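Local coordinates for avidin-related protein 2 (Gallus gallus, PDB 1WBI) that binds biotin in a pocket of its beta-barrel, as a tetrameric member of the avidin family, at residues 94-99 and 119-124; 30-35 and 50-55; 8-13 and 24-29. All coordinates share one frame; numbering follows the deposited sequence.

Contact 1: 94-99 and 119-124; sequences LKTKWL and NDFTRQ. With BTN (biotin), chain I.
W98 and N119 meet where both strands reach the biotin. One face of the W98 indole meets the ligand: biotin C6 sits over the ring centre, 3.2 Å above its plane. N119 OD1 accepts a hydrogen bond from biotin N1 at 2.9 Å. N119 ND2 is hydrogen-bonded to D16 OD1, which probably helps to fix the rotation of the amide. An alanine in place of W98 would probably open a gap beside the ligand and leave biotin C6 without the aromatic face it rests on.

Away from the ligand the packing stays close. N119 O accepts two hydrogen bonds from T96, one from its N and one from OG1, the latter at 2.7 Å. OG1 sits between the backbone N and the carbonyl carbon (chi1 75°), which points it at that oxygen. The same OG1 lies in the plane of the F121 ring, at its edge. L94 CD1 rests 3.7 Å from F121 CB.

The other face of the sheet is looser and partly exposed. K95 bends at chi2 and chi3, and its NZ forms a salt bridge to D120 OD2 at 2.9 Å, on the syn side of the carboxylate. A water bridges D120 OD1 and T96 O. Adjacent antiparallel strands whose inward side chains, here W98 and N119, line the biotin pocket are characteristic of the avidin beta-barrel.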
loop_
_atom_site.group_PDB
_atom_site.type_symbol
_atom_site.label_atom_id
_atom_site.label_comp_id
_atom_site.label_asym_id
_atom_site.label_seq_id
_atom_site.Cartn_x
_atom_site.Cartn_y
_atom_site.Cartn_z
ATOM N N LEU A 94 2.387 15.307 11.082
ATOM C CA LEU A 94 1.787 13.988 10.971
ATOM C C LEU A 94 2.220 13.365 9.667
ATOM O O LEU A 94 1.891 13.871 8.595
ATOM C CB LEU A 94 0.264 14.020 11.048
ATOM C CG LEU A 94 -0.337 14.847 12.144
ATOM C CD1 LEU A 94 -1.835 14.635 12.078
ATOM C CD2 LEU A 94 0.196 14.462 13.525
ATOM N N LYS A 95 3.036 12.341 9.741
ATOM C CA LYS A 95 3.433 11.594 8.541
ATOM C C LYS A 95 2.506 10.414 8.401
ATOM O O LYS A 95 2.474 9.520 9.293
ATOM C CB LYS A 95 4.880 11.101 8.646
ATOM C CG LYS A 95 5.912 12.203 8.734
ATOM C CD LYS A 95 6.059 12.975 7.459
ATOM C CE LYS A 95 6.633 12.150 6.322
ATOM N NZ LYS A 95 7.033 12.995 5.133
ATOM N N THR A 96 1.636 10.438 7.380
ATOM C CA THR A 96 0.617 9.407 7.228
ATOM C C THR A 96 0.666 8.690 5.881
ATOM O O THR A 96 1.144 9.214 4.841
ATOM C CB THR A 96 -0.864 9.895 7.399
ATOM O OG1 THR A 96 -1.288 10.638 6.233
ATOM C CG2 THR A 96 -1.007 10.758 8.647
ATOM N N LYS A 97 0.138 7.482 5.903
ATOM C CA LYS A 97 -0.211 6.723 4.721
ATOM C C LYS A 97 -1.676 6.366 4.841
ATOM O O LYS A 97 -2.221 6.253 5.949
ATOM C CB LYS A 97 0.679 5.502 4.547
ATOM C CG LYS A 97 2.085 6.021 4.151
ATOM C CD LYS A 97 3.230 5.120 4.149
ATOM C CE LYS A 97 4.546 5.772 3.734
ATOM N NZ LYS A 97 4.143 7.074 2.593
ATOM N N TRP A 98 -2.333 6.204 3.701
ATOM C CA TRP A 98 -3.757 5.962 3.663
ATOM C C TRP A 98 -4.131 4.927 2.650
ATOM O O TRP A 98 -3.402 4.680 1.663
ATOM C CB TRP A 98 -4.570 7.280 3.443
ATOM C CG TRP A 98 -4.232 8.092 2.221
ATOM C CD1 TRP A 98 -3.508 9.245 2.209
ATOM C CD2 TRP A 98 -4.618 7.840 0.867
ATOM N NE1 TRP A 98 -3.402 9.721 0.916
ATOM C CE2 TRP A 98 -4.103 8.885 0.082
ATOM C CE3 TRP A 98 -5.422 6.875 0.253
ATOM C CZ2 TRP A 98 -4.290 8.933 -1.328
ATOM C CZ3 TRP A 98 -5.625 6.935 -1.104
ATOM C CH2 TRP A 98 -5.062 7.972 -1.895
ATOM N N LEU A 99 -5.307 4.354 2.897
ATOM C CA LEU A 99 -5.996 3.472 1.949
ATOM C C LEU A 99 -7.427 4.036 1.770
ATOM O O LEU A 99 -8.085 4.402 2.767
ATOM C CB LEU A 99 -6.098 2.034 2.478
ATOM C CG LEU A 99 -4.790 1.302 2.757
ATOM C CD1 LEU A 99 -5.102 -0.024 3.472
ATOM C CD2 LEU A 99 -4.062 1.028 1.533
ATOM N N ASN A 119 0.016 11.307 3.036
ATOM C CA ASN A 119 -0.278 12.701 3.316
ATOM C C ASN A 119 0.536 13.143 4.502
ATOM O O ASN A 119 0.653 12.414 5.501
ATOM C CB ASN A 119 -1.738 12.948 3.654
ATOM C CG ASN A 119 -2.651 13.149 2.448
ATOM O OD1 ASN A 119 -3.654 12.503 2.377
ATOM N ND2 ASN A 119 -2.375 14.151 1.595
ATOM N N ASP A 120 1.055 14.345 4.436
ATOM C CA ASP A 120 1.668 14.990 5.599
ATOM C C ASP A 120 0.721 16.080 6.100
ATOM O O ASP A 120 0.194 16.886 5.287
ATOM C CB ASP A 120 2.974 15.643 5.237
ATOM C CG ASP A 120 4.066 14.632 4.861
ATOM O OD1 ASP A 120 3.909 13.424 5.024
ATOM O OD2 ASP A 120 5.144 15.120 4.493
ATOM N N PHE A 121 0.477 16.124 7.398
ATOM C CA PHE A 121 -0.382 17.139 8.012
ATOM C C PHE A 121 0.443 18.032 8.918
ATOM O O PHE A 121 1.349 17.548 9.617
ATOM C CB PHE A 121 -1.481 16.535 8.873
ATOM C CG PHE A 121 -2.507 15.677 8.131
ATOM C CD1 PHE A 121 -3.793 16.149 7.917
ATOM C CD2 PHE A 121 -2.191 14.402 7.685
ATOM C CE1 PHE A 121 -4.755 15.359 7.318
ATOM C CE2 PHE A 121 -3.116 13.621 7.076
ATOM C CZ PHE A 121 -4.424 14.092 6.872
ATOM N N THR A 122 0.081 19.304 8.954
ATOM C CA THR A 122 0.656 20.279 9.897
ATOM C C THR A 122 -0.485 21.010 10.575
ATOM O O THR A 122 -1.620 21.061 10.065
ATOM C CB THR A 122 1.569 21.279 9.202
ATOM O OG1 THR A 122 0.880 21.830 8.081
ATOM C CG2 THR A 122 2.855 20.593 8.721
ATOM N N ARG A 123 -0.198 21.595 11.729
ATOM C CA ARG A 123 -1.231 22.240 12.537
ATOM C C ARG A 123 -1.538 23.557 11.860
ATOM O O ARG A 123 -0.647 24.227 11.342
ATOM C CB ARG A 123 -0.762 22.425 13.994
ATOM C CG ARG A 123 -1.893 22.605 14.962
ATOM C CD ARG A 123 -1.435 22.729 16.356
ATOM N NE ARG A 123 -1.106 21.458 17.012
ATOM C CZ ARG A 123 -2.004 20.612 17.496
ATOM N NH1 ARG A 123 -3.309 20.814 17.343
ATOM N NH2 ARG A 123 -1.595 19.555 18.150
ATOM N N GLN A 124 -2.813 23.915 11.811
ATOM C CA GLN A 124 -3.174 25.181 11.209
ATOM C C GLN A 124 -2.595 26.313 12.043
ATOM O O GLN A 124 -2.501 26.232 13.271
ATOM C CB GLN A 124 -4.674 25.333 11.094
ATOM C CG GLN A 124 -5.318 24.394 10.107
ATOM C CD GLN A 124 -6.692 24.921 9.661
ATOM O OE1 GLN A 124 -7.322 25.670 10.391
ATOM N NE2 GLN A 124 -7.106 24.575 8.469
HETATM C C11 BTN I . -14.375 10.104 -2.380
HETATM O O11 BTN I . -15.465 9.514 -2.653
HETATM O O12 BTN I . -13.562 10.341 -3.316
HETATM C C10 BTN I . -14.140 10.467 -0.951
HETATM C C9 BTN I . -12.975 11.401 -0.735
HETATM C C8 BTN I . -11.611 10.677 -0.749
HETATM C C7 BTN I . -10.493 11.677 -0.426
HETATM C C2 BTN I . -9.063 11.066 -0.291
HETATM S S1 BTN I . -8.787 10.203 1.199
HETATM C C6 BTN I . -7.031 10.113 0.802
HETATM C C5 BTN I . -6.676 11.457 0.185
HETATM N N1 BTN I . -6.285 12.395 1.192
HETATM C C3 BTN I . -7.156 13.406 1.216
HETATM O O3 BTN I . -7.033 14.438 2.054
HETATM N N2 BTN I . -8.134 13.244 0.387
HETATM C C4 BTN I . -7.934 12.077 -0.424
HETATM O O HOH W 1 3.417 10.836 4.563
#

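Contact 2: 30-35 and 50-55; sequences GEFDGT and SPLLGI
F32 CG stands between its backbone N and carbonyl carbon (chi1 59°), and this swings the ring across to G54 on the partner strand. L52 has a similar first torsion (chi1 72°), which carries CD1 to the edge of that ring, 3.7 Å from F32 CE1. The ring face lies over the G54 backbone. G54 CA makes a CH-pi contact with the F32 ring centroid at 4.0 Å, 20° off the normal. G54 has no side chain, and the ring lies close on its backbone.

F32 and G54 form a hydrogen-bonded antiparallel pair, with F32 N to G54 O at 3.0 Å and G54 N to F32 O at 2.9 Å. G34 and L52 form the next such pair. These are adjacent strands of the avidin barrel, and the face bearing F32 and L52 turns inward, where F67 and V69 of strand 64-70 pack on it.

D33 and L53 form a non-hydrogen-bonded pair, with side chains on the opposite face from F32 and L52. L53 CG is anti to the backbone N, and L53 CD1 comes within 3.4 Å of F32 O. L53 also packs on L53 of the second subunit. E31 OE1 accepts a hydrogen bond from N27 ND2. I55 CG2 closes on G30 O at 3.6 Å.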
loop_
_atom_site.group_PDB
_atom_site.type_symbol
_atom_site.label_atom_id
_atom_site.label_comp_id
_atom_site.label_asym_id
_atom_site.label_seq_id
_atom_site.Cartn_x
_atom_site.Cartn_y
_atom_site.Cartn_z
ATOM N N GLY A 30 -7.224 7.341 24.368
ATOM C CA GLY A 30 -6.631 7.791 23.105
ATOM C C GLY A 30 -7.641 7.970 21.986
ATOM O O GLY A 30 -7.230 8.269 20.839
ATOM N N GLU A 31 -8.926 7.768 22.254
ATOM C CA GLU A 31 -9.937 7.856 21.219
ATOM C C GLU A 31 -10.352 9.280 20.929
ATOM O O GLU A 31 -10.380 10.105 21.827
ATOM C CB GLU A 31 -11.199 7.072 21.600
ATOM C CG GLU A 31 -10.954 5.603 21.956
ATOM C CD GLU A 31 -12.189 4.942 22.573
ATOM O OE1 GLU A 31 -13.040 5.675 23.151
ATOM O OE2 GLU A 31 -12.300 3.690 22.483
ATOM N N PHE A 32 -10.657 9.548 19.671
ATOM C CA PHE A 32 -11.072 10.885 19.239
ATOM C C PHE A 32 -11.994 10.796 18.048
ATOM O O PHE A 32 -11.996 9.821 17.317
ATOM C CB PHE A 32 -9.863 11.763 18.929
ATOM C CG PHE A 32 -8.962 11.202 17.846
ATOM C CD1 PHE A 32 -9.214 11.451 16.497
ATOM C CD2 PHE A 32 -7.881 10.404 18.181
ATOM C CE1 PHE A 32 -8.406 10.896 15.484
ATOM C CE2 PHE A 32 -7.053 9.865 17.194
ATOM C CZ PHE A 32 -7.316 10.093 15.847
ATOM N N ASP A 33 -12.749 11.875 17.851
ATOM C CA ASP A 33 -13.618 12.076 16.733
ATOM C C ASP A 33 -13.292 13.411 16.114
ATOM O O ASP A 33 -12.530 14.207 16.654
ATOM C CB ASP A 33 -15.100 11.932 17.131
ATOM C CG ASP A 33 -15.537 12.957 18.160
ATOM O OD1 ASP A 33 -15.482 14.149 17.861
ATOM O OD2 ASP A 33 -15.905 12.561 19.283
ATOM N N GLY A 34 -13.829 13.664 14.951
ATOM C CA GLY A 34 -13.596 14.932 14.302
ATOM C C GLY A 34 -14.343 14.987 12.982
ATOM O O GLY A 34 -15.179 14.113 12.663
ATOM N N THR A 35 -14.015 16.011 12.210
ATOM C CA THR A 35 -14.595 16.277 10.904
ATOM C C THR A 35 -13.483 16.505 9.889
ATOM O O THR A 35 -12.517 17.230 10.165
ATOM C CB THR A 35 -15.489 17.543 10.941
ATOM O OG1 THR A 35 -16.561 17.313 11.872
ATOM C CG2 THR A 35 -16.035 17.868 9.548
ATOM N N SER A 50 -17.237 15.346 6.442
ATOM C CA SER A 50 -17.428 13.946 6.736
ATOM C C SER A 50 -16.779 13.606 8.049
ATOM O O SER A 50 -15.717 14.166 8.379
ATOM C CB SER A 50 -16.851 13.052 5.628
ATOM O OG SER A 50 -17.432 13.251 4.368
ATOM N N PRO A 51 -17.408 12.716 8.821
ATOM C CA PRO A 51 -16.964 12.348 10.156
ATOM C C PRO A 51 -15.747 11.403 10.156
ATOM O O PRO A 51 -15.624 10.534 9.288
ATOM C CB PRO A 51 -18.195 11.631 10.748
ATOM C CG PRO A 51 -18.852 11.066 9.617
ATOM C CD PRO A 51 -18.643 12.010 8.459
ATOM N N LEU A 52 -14.889 11.594 11.143
ATOM C CA LEU A 52 -13.815 10.665 11.388
ATOM C C LEU A 52 -13.835 10.177 12.828
ATOM O O LEU A 52 -14.410 10.815 13.744
ATOM C CB LEU A 52 -12.486 11.294 11.039
ATOM C CG LEU A 52 -11.964 12.378 11.989
ATOM C CD1 LEU A 52 -11.102 11.819 13.074
ATOM C CD2 LEU A 52 -11.217 13.454 11.265
ATOM N N LEU A 53 -13.170 9.047 13.069
ATOM C CA LEU A 53 -13.061 8.449 14.381
ATOM C C LEU A 53 -11.749 7.697 14.422
ATOM O O LEU A 53 -11.459 6.968 13.467
ATOM C CB LEU A 53 -14.187 7.453 14.544
ATOM C CG LEU A 53 -14.526 6.895 15.887
ATOM C CD1 LEU A 53 -14.851 8.043 16.847
ATOM C CD2 LEU A 53 -15.713 5.906 15.773
ATOM N N GLY A 54 -10.957 7.860 15.483
ATOM C CA GLY A 54 -9.683 7.158 15.554
ATOM C C GLY A 54 -9.121 6.993 16.926
ATOM O O GLY A 54 -9.763 7.324 17.916
ATOM N N ILE A 55 -7.899 6.468 16.979
ATOM C CA ILE A 55 -7.208 6.272 18.253
ATOM C C ILE A 55 -5.756 6.637 18.106
ATOM O O ILE A 55 -5.143 6.316 17.089
ATOM C CB ILE A 55 -7.287 4.813 18.767
ATOM C CG1 ILE A 55 -8.643 4.164 18.513
ATOM C CG2 ILE A 55 -6.926 4.752 20.257
ATOM C CD1 ILE A 55 -8.652 2.672 18.819
#

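Contact 3: 8-13 and 24-29; sequences SLTGEW and GAVNDN
T10 OG1 donates a hydrogen bond to G24 O at 2.7 Å, the one direct hydrogen bond between 8-13 and 24-29. The hydroxyl approaches from above the carbonyl plane, 37° out of it. OG1 is anti to the T10 carbonyl carbon (chi1 -59°), which turns it toward the loop, while T10 CG2 lies 3.5 Å from the same G24 O.

V26 packs its CG2 methyl against the T10 hydroxyl, 3.4 Å from OG1. The same V26 CG2 also touches S8 OG, at 4.0 Å. A water ties the two segments together a second time. It donates to T10 OG1 and accepts from V26 N at 2.9 Å. The T10 hydroxyl therefore has two hydrogen bonds, as donor to G24 O and as acceptor from the water.

The next shell probably helps to hold T10 in place. W13 NE1 donates to L9 O at 2.8 Å, nearly straight at 167° and close to the ring plane. The bond ties the residues just before strand 11-15 back onto that strand. R123 of strand 114-123 donates hydrogen bonds through NH2 to S8 O and NH1 to T10 O.

Further out, L9 and V26 both pack on F32 of strand 31-37, and L9 also reaches L94 of strand 92-101. G24 pairs through its backbone with D33. The contact thus lies at the surface, where the lead-in to strand 11-15 meets the loop joining strands 20-23 and 31-37.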
loop_
_atom_site.group_PDB
_atom_site.type_symbol
_atom_site.label_atom_id
_atom_site.label_comp_id
_atom_site.label_asym_id
_atom_site.label_seq_id
_atom_site.Cartn_x
_atom_site.Cartn_y
_atom_site.Cartn_z
ATOM N N SER A 8 -0.870 15.861 20.726
ATOM C CA SER A 8 -2.308 15.587 20.959
ATOM C C SER A 8 -2.990 15.937 19.665
ATOM O O SER A 8 -2.764 17.005 19.103
ATOM C CB SER A 8 -2.897 16.444 22.075
ATOM O OG SER A 8 -4.290 16.207 22.191
ATOM N N LEU A 9 -3.773 15.028 19.117
ATOM C CA LEU A 9 -4.349 15.278 17.803
ATOM C C LEU A 9 -5.481 16.312 17.853
ATOM O O LEU A 9 -5.809 16.870 16.810
ATOM C CB LEU A 9 -4.848 13.980 17.195
ATOM C CG LEU A 9 -3.675 13.055 16.875
ATOM C CD1 LEU A 9 -4.213 11.776 16.371
ATOM C CD2 LEU A 9 -2.729 13.732 15.865
ATOM N N THR A 10 -6.025 16.570 19.037
ATOM C CA THR A 10 -6.979 17.665 19.238
ATOM C C THR A 10 -6.510 18.914 18.523
ATOM O O THR A 10 -5.385 19.395 18.729
ATOM C CB THR A 10 -7.165 17.977 20.743
ATOM O OG1 THR A 10 -7.629 16.805 21.412
ATOM C CG2 THR A 10 -8.185 19.125 20.961
ATOM N N GLY A 11 -7.396 19.482 17.725
ATOM C CA GLY A 11 -7.079 20.696 16.985
ATOM C C GLY A 11 -7.286 20.622 15.490
ATOM O O GLY A 11 -7.968 19.705 15.021
ATOM N N GLU A 12 -6.703 21.566 14.756
ATOM C CA GLU A 12 -6.964 21.776 13.362
ATOM C C GLU A 12 -5.691 21.540 12.570
ATOM O O GLU A 12 -4.618 22.061 12.915
ATOM C CB GLU A 12 -7.483 23.212 13.121
ATOM C CG GLU A 12 -8.906 23.476 13.618
ATOM C CD GLU A 12 -9.039 23.355 15.118
ATOM O OE1 GLU A 12 -8.354 24.128 15.837
ATOM O OE2 GLU A 12 -9.787 22.494 15.576
ATOM N N TRP A 13 -5.829 20.801 11.470
ATOM C CA TRP A 13 -4.702 20.310 10.679
ATOM C C TRP A 13 -4.979 20.497 9.180
ATOM O O TRP A 13 -6.095 20.238 8.747
ATOM C CB TRP A 13 -4.482 18.802 10.959
ATOM C CG TRP A 13 -4.228 18.448 12.382
ATOM C CD1 TRP A 13 -5.158 18.144 13.347
ATOM C CD2 TRP A 13 -2.952 18.331 13.015
ATOM N NE1 TRP A 13 -4.536 17.890 14.532
ATOM C CE2 TRP A 13 -3.178 17.987 14.355
ATOM C CE3 TRP A 13 -1.646 18.504 12.579
ATOM C CZ2 TRP A 13 -2.115 17.788 15.277
ATOM C CZ3 TRP A 13 -0.586 18.309 13.476
ATOM C CH2 TRP A 13 -0.837 17.965 14.815
ATOM N N GLY A 24 -11.568 16.682 17.995
ATOM C CA GLY A 24 -11.979 17.137 19.317
ATOM C C GLY A 24 -11.096 16.556 20.399
ATOM O O GLY A 24 -9.959 16.179 20.152
ATOM N N ALA A 25 -11.617 16.497 21.622
ATOM C CA ALA A 25 -10.836 16.054 22.757
ATOM C C ALA A 25 -10.481 14.589 22.601
ATOM O O ALA A 25 -11.278 13.812 22.120
ATOM C CB ALA A 25 -11.647 16.244 24.059
ATOM N N VAL A 26 -9.280 14.221 23.017
ATOM C CA VAL A 26 -8.827 12.835 22.971
ATOM C C VAL A 26 -9.083 12.265 24.358
ATOM O O VAL A 26 -8.622 12.837 25.355
ATOM C CB VAL A 26 -7.342 12.759 22.655
ATOM C CG1 VAL A 26 -6.849 11.327 22.662
ATOM C CG2 VAL A 26 -7.025 13.444 21.280
ATOM N N ASN A 27 -9.795 11.157 24.442
ATOM C CA ASN A 27 -10.179 10.655 25.770
ATOM C C ASN A 27 -9.037 9.892 26.429
ATOM O O ASN A 27 -7.895 9.872 25.938
ATOM C CB ASN A 27 -11.518 9.899 25.716
ATOM C CG ASN A 27 -11.432 8.529 25.056
ATOM O OD1 ASN A 27 -10.345 7.953 24.860
ATOM N ND2 ASN A 27 -12.614 7.973 24.755
ATOM N N ASP A 28 -9.312 9.308 27.584
ATOM C CA ASP A 28 -8.271 8.669 28.345
ATOM C C ASP A 28 -7.686 7.433 27.640
ATOM O O ASP A 28 -6.531 7.106 27.849
ATOM C CB ASP A 28 -8.807 8.347 29.750
ATOM C CG ASP A 28 -8.885 9.587 30.638
ATOM O OD1 ASP A 28 -8.004 10.483 30.508
ATOM O OD2 ASP A 28 -9.826 9.656 31.467
ATOM N N ASN A 29 -8.468 6.808 26.771
ATOM C CA ASN A 29 -8.011 5.651 25.990
ATOM C C ASN A 29 -7.378 6.047 24.635
ATOM O O ASN A 29 -6.994 5.183 23.845
ATOM C CB ASN A 29 -9.179 4.696 25.762
ATOM C CG ASN A 29 -9.755 4.143 27.062
ATOM O OD1 ASN A 29 -10.978 4.059 27.226
ATOM N ND2 ASN A 29 -8.891 3.744 27.957
HETATM O O HOH W 2 -7.457 16.258 24.107
#

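In the fold
Contact 1 is buried, contact 2 partly buried and contact 3 at the surface. All three belong to one closed antiparallel barrel. Contacts 1 and 2 each join neighbouring strands in different parts of the wall, with centres about 14 Å apart and no touch between them. Contact 3 touches both: R123 and Q124 reach 8-13, and F32 packs on L9. Contact 1 combines an amide and an indole that meet the ligand with a salt bridge on the outer side. Contact 2 is mostly aliphatic and aromatic, with one glycine, G54, against the F32 ring. Contact 3 relies on a hydroxyl and a water. The second subunit touches contacts 1 and 2, but no other chain of the tetramer touches contact 3.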